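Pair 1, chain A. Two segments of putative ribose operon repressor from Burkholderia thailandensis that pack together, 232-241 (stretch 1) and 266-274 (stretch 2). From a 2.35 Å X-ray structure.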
# COMPACT_ATOMS: atom_id res chain seq x y z
N PRO A 232 18.04 -16.23 2.69
CA PRO A 232 18.66 -14.94 2.90
C PRO A 232 17.68 -13.80 2.60
O PRO A 232 16.58 -14.05 2.07
CB PRO A 232 19.78 -14.96 1.87
CG PRO A 232 19.25 -15.77 0.78
CD PRO A 232 18.52 -16.86 1.43
N PRO A 233 18.06 -12.57 2.97
CA PRO A 233 17.26 -11.41 2.57
C PRO A 233 17.13 -11.30 1.06
O PRO A 233 18.11 -11.53 0.31
CB PRO A 233 18.03 -10.23 3.14
CG PRO A 233 18.71 -10.81 4.39
CD PRO A 233 19.08 -12.22 3.98
N LEU A 234 15.96 -10.91 0.61
CA LEU A 234 15.71 -10.86 -0.80
C LEU A 234 16.23 -9.54 -1.40
O LEU A 234 15.70 -8.47 -1.10
CB LEU A 234 14.23 -11.04 -1.05
CG LEU A 234 13.84 -11.68 -2.38
CD1 LEU A 234 12.52 -12.33 -2.12
CD2 LEU A 234 13.74 -10.61 -3.45
N PRO A 235 17.27 -9.61 -2.25
CA PRO A 235 17.78 -8.35 -2.81
C PRO A 235 16.79 -7.67 -3.76
O PRO A 235 16.10 -8.32 -4.52
CB PRO A 235 19.07 -8.76 -3.51
CG PRO A 235 19.33 -10.26 -3.05
CD PRO A 235 17.98 -10.79 -2.78
N VAL A 236 16.72 -6.34 -3.67
CA VAL A 236 15.69 -5.62 -4.35
C VAL A 236 16.20 -4.45 -5.10
O VAL A 236 17.10 -3.80 -4.66
CB VAL A 236 14.64 -5.02 -3.38
CG1 VAL A 236 13.27 -5.51 -3.79
CG2 VAL A 236 14.96 -5.39 -1.99
N VAL A 237 15.58 -4.17 -6.23
CA VAL A 237 15.79 -2.89 -6.85
C VAL A 237 14.73 -1.91 -6.36
O VAL A 237 13.53 -2.02 -6.70
CB VAL A 237 15.99 -2.96 -8.41
CG1 VAL A 237 15.29 -4.11 -9.01
CG2 VAL A 237 15.63 -1.60 -9.10
N GLU A 238 15.17 -0.99 -5.51
CA GLU A 238 14.29 0.01 -4.98
C GLU A 238 13.96 1.04 -6.02
O GLU A 238 14.85 1.56 -6.69
CB GLU A 238 14.90 0.68 -3.74
CG GLU A 238 14.05 1.77 -3.13
CD GLU A 238 14.73 2.42 -1.97
OE1 GLU A 238 15.25 3.56 -2.14
OE2 GLU A 238 14.77 1.77 -0.89
N GLN A 239 12.67 1.34 -6.16
CA GLN A 239 12.21 2.40 -7.05
C GLN A 239 12.00 3.65 -6.21
O GLN A 239 11.52 3.52 -5.09
CB GLN A 239 10.94 1.99 -7.77
CG GLN A 239 11.17 0.89 -8.74
CD GLN A 239 9.98 0.71 -9.69
OE1 GLN A 239 9.88 1.40 -10.72
NE2 GLN A 239 9.04 -0.17 -9.32
N PRO A 240 12.31 4.85 -6.77
CA PRO A 240 12.05 6.12 -6.08
C PRO A 240 10.55 6.55 -6.18
O PRO A 240 10.20 7.58 -6.76
CB PRO A 240 12.96 7.11 -6.84
CG PRO A 240 12.92 6.59 -8.26
CD PRO A 240 12.72 5.07 -8.17
N THR A 241 9.69 5.75 -5.59
CA THR A 241 8.23 5.94 -5.78
C THR A 241 7.70 7.30 -5.45
O THR A 241 6.97 7.89 -6.24
CB THR A 241 7.41 4.94 -4.93
OG1 THR A 241 7.85 5.02 -3.54
CG2 THR A 241 7.63 3.57 -5.41
N ARG A 266 13.77 9.83 -16.64
CA ARG A 266 14.13 8.55 -16.09
C ARG A 266 14.76 8.75 -14.72
O ARG A 266 15.80 9.40 -14.60
CB ARG A 266 15.11 7.85 -17.02
CG ARG A 266 14.47 7.43 -18.32
CD ARG A 266 13.76 6.10 -18.17
NE ARG A 266 13.09 5.70 -19.38
CZ ARG A 266 12.46 4.52 -19.56
NH1 ARG A 266 12.44 3.60 -18.55
NH2 ARG A 266 11.87 4.26 -20.72
N LEU A 267 14.17 8.14 -13.70
CA LEU A 267 14.67 8.31 -12.33
C LEU A 267 15.55 7.14 -11.79
O LEU A 267 15.29 5.98 -12.02
CB LEU A 267 13.50 8.51 -11.39
CG LEU A 267 13.14 9.93 -10.97
CD1 LEU A 267 13.55 11.06 -11.99
CD2 LEU A 267 11.69 10.08 -10.44
N GLN A 268 16.60 7.49 -11.08
CA GLN A 268 17.52 6.52 -10.52
C GLN A 268 16.86 5.55 -9.51
O GLN A 268 16.10 5.95 -8.59
CB GLN A 268 18.69 7.29 -9.88
CG GLN A 268 19.44 6.64 -8.66
CD GLN A 268 20.40 7.66 -7.95
OE1 GLN A 268 20.00 8.46 -7.10
NE2 GLN A 268 21.64 7.65 -8.34
N THR A 269 17.14 4.29 -9.71
CA THR A 269 16.78 3.24 -8.83
C THR A 269 18.07 2.81 -8.08
O THR A 269 19.21 3.07 -8.51
CB THR A 269 16.28 2.02 -9.63
OG1 THR A 269 17.33 1.47 -10.41
CG2 THR A 269 15.22 2.44 -10.54
N ARG A 270 17.90 2.13 -6.98
CA ARG A 270 19.05 1.69 -6.29
C ARG A 270 18.92 0.22 -5.87
O ARG A 270 17.86 -0.25 -5.47
CB ARG A 270 19.39 2.61 -5.12
CG ARG A 270 19.06 2.08 -3.80
CD ARG A 270 19.30 3.12 -2.75
NE ARG A 270 19.61 2.50 -1.49
CZ ARG A 270 18.73 2.31 -0.51
NH1 ARG A 270 17.48 2.69 -0.65
NH2 ARG A 270 19.13 1.73 0.60
N PHE A 271 20.03 -0.48 -6.00
CA PHE A 271 20.06 -1.90 -5.67
C PHE A 271 20.33 -2.07 -4.17
O PHE A 271 21.28 -1.50 -3.63
CB PHE A 271 21.14 -2.61 -6.50
CG PHE A 271 21.06 -4.10 -6.43
CD1 PHE A 271 22.19 -4.84 -6.12
CD2 PHE A 271 19.87 -4.76 -6.66
CE1 PHE A 271 22.13 -6.23 -6.04
CE2 PHE A 271 19.81 -6.12 -6.62
CZ PHE A 271 20.95 -6.88 -6.30
N VAL A 272 19.47 -2.83 -3.50
CA VAL A 272 19.61 -3.02 -2.06
C VAL A 272 19.80 -4.49 -1.79
O VAL A 272 18.91 -5.30 -2.11
CB VAL A 272 18.35 -2.51 -1.33
CG1 VAL A 272 18.43 -2.72 0.21
CG2 VAL A 272 18.07 -1.03 -1.71
N THR A 273 20.93 -4.85 -1.21
CA THR A 273 21.22 -6.26 -0.92
C THR A 273 20.90 -6.60 0.54
O THR A 273 20.74 -7.76 0.87
CB THR A 273 22.72 -6.65 -1.22
OG1 THR A 273 23.60 -5.86 -0.41
CG2 THR A 273 23.03 -6.34 -2.67
N HIS A 274 20.82 -5.59 1.41
CA HIS A 274 20.52 -5.84 2.83
C HIS A 274 21.67 -6.48 3.63
O HIS A 274 22.86 -6.32 3.35
CB HIS A 274 19.28 -6.74 3.00
CG HIS A 274 18.05 -6.24 2.32
ND1 HIS A 274 17.46 -6.89 1.25
CD2 HIS A 274 17.30 -5.13 2.53
CE1 HIS A 274 16.41 -6.21 0.85
NE2 HIS A 274 16.29 -5.13 1.59

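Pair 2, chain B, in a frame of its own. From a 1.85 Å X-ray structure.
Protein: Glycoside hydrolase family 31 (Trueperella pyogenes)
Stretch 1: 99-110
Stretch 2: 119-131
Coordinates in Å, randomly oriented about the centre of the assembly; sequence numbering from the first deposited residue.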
# COMPACT_ATOMS: atom_id res chain seq x y z
N HIS B 99 -4.68 -1.03 37.54
CA HIS B 99 -3.50 -1.89 37.74
C HIS B 99 -3.95 -3.34 37.76
O HIS B 99 -4.36 -3.86 38.80
CB HIS B 99 -2.79 -1.54 39.06
CG HIS B 99 -2.02 -0.26 39.00
ND1 HIS B 99 -0.95 -0.07 38.15
CD2 HIS B 99 -2.16 0.90 39.68
CE1 HIS B 99 -0.46 1.15 38.31
NE2 HIS B 99 -1.19 1.76 39.23
N LEU B 100 -3.87 -3.99 36.61
CA LEU B 100 -4.52 -5.28 36.41
C LEU B 100 -3.84 -6.37 37.23
O LEU B 100 -2.65 -6.60 37.07
CB LEU B 100 -4.47 -5.66 34.93
CG LEU B 100 -5.26 -6.91 34.54
CD1 LEU B 100 -6.76 -6.70 34.69
CD2 LEU B 100 -4.89 -7.29 33.11
N PRO B 101 -4.59 -7.04 38.13
CA PRO B 101 -3.96 -8.13 38.88
C PRO B 101 -3.45 -9.25 37.97
O PRO B 101 -4.05 -9.51 36.92
CB PRO B 101 -5.11 -8.66 39.76
CG PRO B 101 -6.03 -7.50 39.92
CD PRO B 101 -5.93 -6.70 38.65
N ASP B 102 -2.35 -9.89 38.36
CA ASP B 102 -1.81 -11.04 37.61
C ASP B 102 -2.52 -12.32 38.05
O ASP B 102 -1.90 -13.25 38.55
CB ASP B 102 -0.28 -11.14 37.80
CG ASP B 102 0.39 -12.06 36.76
OD1 ASP B 102 -0.30 -12.65 35.92
OD2 ASP B 102 1.63 -12.17 36.78
N GLN B 103 -3.84 -12.37 37.84
CA GLN B 103 -4.66 -13.53 38.17
C GLN B 103 -5.63 -13.72 37.02
O GLN B 103 -6.16 -12.73 36.49
CB GLN B 103 -5.44 -13.32 39.48
CG GLN B 103 -4.60 -12.93 40.69
CD GLN B 103 -5.44 -12.62 41.92
OE1 GLN B 103 -6.66 -12.80 41.92
NE2 GLN B 103 -4.78 -12.15 42.99
N ASP B 104 -5.86 -14.96 36.61
CA ASP B 104 -6.85 -15.24 35.58
C ASP B 104 -8.27 -15.04 36.12
O ASP B 104 -8.52 -15.21 37.31
CB ASP B 104 -6.69 -16.64 35.01
CG ASP B 104 -5.40 -16.82 34.25
OD1 ASP B 104 -4.72 -15.81 33.96
OD2 ASP B 104 -5.06 -17.98 33.96
N ALA B 105 -9.17 -14.66 35.22
CA ALA B 105 -10.54 -14.31 35.60
C ALA B 105 -11.47 -14.57 34.44
O ALA B 105 -11.05 -14.93 33.33
CB ALA B 105 -10.60 -12.85 36.02
N THR B 106 -12.75 -14.35 34.70
CA THR B 106 -13.75 -14.33 33.66
C THR B 106 -14.57 -13.04 33.87
O THR B 106 -14.62 -12.52 34.98
CB THR B 106 -14.59 -15.62 33.70
OG1 THR B 106 -15.41 -15.68 32.53
CG2 THR B 106 -15.48 -15.68 34.90
N TYR B 107 -15.17 -12.51 32.81
CA TYR B 107 -16.04 -11.34 32.97
C TYR B 107 -17.25 -11.40 32.07
O TYR B 107 -17.26 -12.12 31.07
CB TYR B 107 -15.26 -10.00 32.77
CG TYR B 107 -14.66 -9.83 31.39
CD1 TYR B 107 -13.41 -10.37 31.08
CD2 TYR B 107 -15.34 -9.14 30.39
CE1 TYR B 107 -12.87 -10.24 29.80
CE2 TYR B 107 -14.80 -9.00 29.11
CZ TYR B 107 -13.56 -9.54 28.82
OH TYR B 107 -13.04 -9.42 27.54
N TYR B 108 -18.29 -10.68 32.47
CA TYR B 108 -19.49 -10.54 31.67
C TYR B 108 -20.14 -9.20 31.94
O TYR B 108 -19.79 -8.51 32.91
CB TYR B 108 -20.45 -11.71 31.93
CG TYR B 108 -21.13 -11.73 33.30
CD1 TYR B 108 -22.34 -11.08 33.50
CD2 TYR B 108 -20.57 -12.43 34.37
CE1 TYR B 108 -22.97 -11.10 34.75
CE2 TYR B 108 -21.19 -12.46 35.62
CZ TYR B 108 -22.39 -11.79 35.79
OH TYR B 108 -23.01 -11.80 37.00
N PHE B 109 -21.08 -8.83 31.09
CA PHE B 109 -21.75 -7.54 31.17
C PHE B 109 -23.23 -7.73 31.43
O PHE B 109 -23.82 -8.71 30.99
CB PHE B 109 -21.57 -6.77 29.87
CG PHE B 109 -20.13 -6.55 29.52
CD1 PHE B 109 -19.43 -5.46 30.05
CD2 PHE B 109 -19.46 -7.43 28.68
CE1 PHE B 109 -18.10 -5.26 29.72
CE2 PHE B 109 -18.13 -7.24 28.37
CZ PHE B 109 -17.45 -6.15 28.89
N GLU B 110 -23.82 -6.76 32.12
CA GLU B 110 -25.23 -6.73 32.39
C GLU B 110 -25.76 -5.32 32.16
O GLU B 110 -25.25 -4.36 32.75
CB GLU B 110 -25.46 -7.18 33.83
CG GLU B 110 -26.85 -7.65 34.13
CD GLU B 110 -27.04 -7.90 35.61
OE1 GLU B 110 -26.89 -9.06 36.03
OE2 GLU B 110 -27.29 -6.92 36.34
N GLU B 119 -30.37 -7.33 30.17
CA GLU B 119 -29.62 -8.11 29.19
C GLU B 119 -28.28 -8.50 29.78
O GLU B 119 -27.66 -7.71 30.50
CB GLU B 119 -29.43 -7.30 27.90
CG GLU B 119 -30.70 -7.27 27.06
CD GLU B 119 -30.55 -6.57 25.72
OE1 GLU B 119 -31.40 -6.82 24.85
OE2 GLU B 119 -29.59 -5.79 25.53
N THR B 120 -27.84 -9.71 29.47
CA THR B 120 -26.61 -10.27 29.99
C THR B 120 -25.81 -10.87 28.85
O THR B 120 -26.35 -11.59 28.02
CB THR B 120 -26.89 -11.35 31.05
OG1 THR B 120 -27.75 -10.81 32.07
CG2 THR B 120 -25.60 -11.80 31.71
N SER B 121 -24.52 -10.55 28.79
CA SER B 121 -23.64 -11.09 27.75
C SER B 121 -23.21 -12.51 28.08
O SER B 121 -23.47 -13.02 29.17
CB SER B 121 -22.41 -10.19 27.60
OG SER B 121 -21.51 -10.32 28.71
N GLU B 122 -22.54 -13.13 27.12
CA GLU B 122 -21.75 -14.34 27.39
C GLU B 122 -20.60 -14.02 28.36
O GLU B 122 -20.27 -12.85 28.65
CB GLU B 122 -21.20 -14.98 26.09
CG GLU B 122 -20.61 -14.00 25.07
CD GLU B 122 -19.58 -14.59 24.10
OE1 GLU B 122 -18.67 -15.34 24.51
OE2 GLU B 122 -19.65 -14.25 22.89
N SER B 123 -19.99 -15.08 28.86
CA SER B 123 -18.79 -14.97 29.67
C SER B 123 -17.54 -14.89 28.78
O SER B 123 -17.45 -15.60 27.78
CB SER B 123 -18.70 -16.18 30.58
OG SER B 123 -17.56 -16.06 31.36
N PHE B 124 -16.60 -14.02 29.15
CA PHE B 124 -15.33 -13.86 28.44
C PHE B 124 -14.12 -14.14 29.36
O PHE B 124 -14.14 -13.76 30.52
CB PHE B 124 -15.21 -12.42 27.93
CG PHE B 124 -16.26 -12.04 26.91
CD1 PHE B 124 -16.07 -12.30 25.56
CD2 PHE B 124 -17.44 -11.41 27.31
CE1 PHE B 124 -17.04 -11.95 24.63
CE2 PHE B 124 -18.40 -11.04 26.38
CZ PHE B 124 -18.20 -11.31 25.04
N PRO B 125 -13.05 -14.76 28.82
CA PRO B 125 -11.86 -14.99 29.62
C PRO B 125 -10.97 -13.75 29.75
O PRO B 125 -10.83 -12.99 28.79
CB PRO B 125 -11.14 -16.08 28.83
CG PRO B 125 -11.47 -15.76 27.41
CD PRO B 125 -12.88 -15.25 27.44
N LEU B 126 -10.37 -13.59 30.92
CA LEU B 126 -9.32 -12.61 31.14
C LEU B 126 -8.07 -13.36 31.62
O LEU B 126 -8.07 -13.95 32.71
CB LEU B 126 -9.78 -11.59 32.18
CG LEU B 126 -8.81 -10.46 32.54
CD1 LEU B 126 -8.38 -9.69 31.30
CD2 LEU B 126 -9.43 -9.52 33.56
N THR B 127 -7.03 -13.37 30.78
CA THR B 127 -5.77 -14.05 31.11
C THR B 127 -4.63 -13.07 30.91
O THR B 127 -4.06 -12.99 29.83
CB THR B 127 -5.55 -15.30 30.25
OG1 THR B 127 -5.59 -14.93 28.88
CG2 THR B 127 -6.62 -16.33 30.51
N PRO B 128 -4.30 -12.31 31.97
CA PRO B 128 -3.25 -11.31 31.86
C PRO B 128 -1.89 -11.90 31.49
O PRO B 128 -1.57 -13.04 31.86
CB PRO B 128 -3.20 -10.69 33.26
CG PRO B 128 -4.53 -10.97 33.85
CD PRO B 128 -4.94 -12.30 33.29
N SER B 129 -1.13 -11.11 30.74
CA SER B 129 0.18 -11.45 30.28
C SER B 129 1.25 -10.67 31.05
O SER B 129 0.97 -9.64 31.66
CB SER B 129 0.32 -11.14 28.78
OG SER B 129 -0.48 -12.02 28.00
N HIS B 130 2.47 -11.20 31.03
CA HIS B 130 3.65 -10.52 31.56
C HIS B 130 4.85 -10.82 30.69
O HIS B 130 4.86 -11.82 29.96
CB HIS B 130 3.90 -10.90 33.03
CG HIS B 130 4.35 -12.32 33.23
ND1 HIS B 130 3.47 -13.37 33.28
CD2 HIS B 130 5.58 -12.85 33.42
CE1 HIS B 130 4.13 -14.49 33.49
NE2 HIS B 130 5.42 -14.20 33.57
N TRP B 131 5.84 -9.96 30.75
CA TRP B 131 7.08 -10.14 29.98
C TRP B 131 8.04 -11.03 30.75
O TRP B 131 8.32 -10.80 31.92
CB TRP B 131 7.74 -8.79 29.65
CG TRP B 131 6.98 -7.97 28.68
CD1 TRP B 131 6.19 -6.88 28.95
CD2 TRP B 131 6.92 -8.14 27.25
NE1 TRP B 131 5.65 -6.38 27.81
CE2 TRP B 131 6.07 -7.12 26.75
CE3 TRP B 131 7.50 -9.05 26.35
CZ2 TRP B 131 5.80 -6.99 25.37
CZ3 TRP B 131 7.22 -8.91 24.99
CH2 TRP B 131 6.38 -7.89 24.51
O HOH W 1 0.79 -13.49 33.37
O HOH W 2 -2.35 -15.63 32.49
O HOH W 3 -11.81 -11.73 26.58
O HOH W 4 -27.61 -11.33 34.67

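Both pairs are short antiparallel two-strand ladders, and 14 central residues superpose with an RMSD of 0.8 Å over N, CA and C. The strand axes meet at similar angles, 144° between 236-238 and 270-272 in pair 1 and 139° between 105-110 and 124-126 in pair 2, with closest approaches of 4.6 and 4.5 Å. Val236(A), Val237(A) and Glu238(A) match Ala105(B), Thr106(B) and Tyr107(B); across the ladder, Arg270(A), Phe271(A) and Val272(A) match Phe124(B), Pro125(B) and Leu126(B).

The hydrogen bonds repeat position for position. Val236(A) N donates to Val272(A) O (2.9 Å) and Val272(A) N to Val236(A) O (2.8 Å), as Ala105(B) N does to Leu126(B) O and Leu126(B) N to Ala105(B) O (both 2.8 Å). Two residues on, Glu238(A) N to Arg270(A) O (2.8 Å) and Arg270(A) N to Glu238(A) O (3.1 Å) correspond to Tyr107(B) N to Phe124(B) O and Phe124(B) N to Tyr107(B) O (both 2.8 Å). The non-hydrogen-bonded position between them holds Val237(A) and Phe271(A) in one case, Thr106(B) and Pro125(B) in the other; because proline lacks an amide hydrogen, this position suits it.

The sharpest difference lies at the second hydrogen-bonded pair. In pair 1 it is charged: the extended Glu238(A) (chi1 and chi2 both t) forms a salt bridge from OE1 to Arg270(A) NH1 at 2.8 Å, at the edge of the guanidinium. In pair 2 it is aromatic: Phe124(B) CB sits 3.7 Å from the centroid of the Tyr107(B) ring, over its face, while the two rings are nearly parallel but slid apart. On the same face, the small Ala105(B) meets Leu126(B), CB to CB at 4.1 Å, where pair 1 sets Val236(A) beside Val272(A).

On the face of Val237(A), the matched threonine adds polarity: Thr106(B) OG1 donates to Phe124(B) O (3.1 Å), whereas Val237(A) CG2 packs against Thr269(A) CB at 3.7 Å.

At one end, His274(A) matches Pro128(B). The histidine ring brings CE1 to 3.3 Å from Val236(A) CG2, with that methyl at its edge; His274(A) CE1 also lies 3.1 Å from Leu234(A) O, and Pro128(B) CD lies 3.5 Å from the matched Gln103(B) O. Here pair 2 also uses water: water 2 donates to Asp104(B) OD1 and Pro128(B) O, both at 2.8 Å. At the other end, Pro240(A) CG packs on Leu267(A) CB (3.7 Å), while the matched Phe109(B) uses its backbone N to bond Ser121(B) OG (2.8 Å).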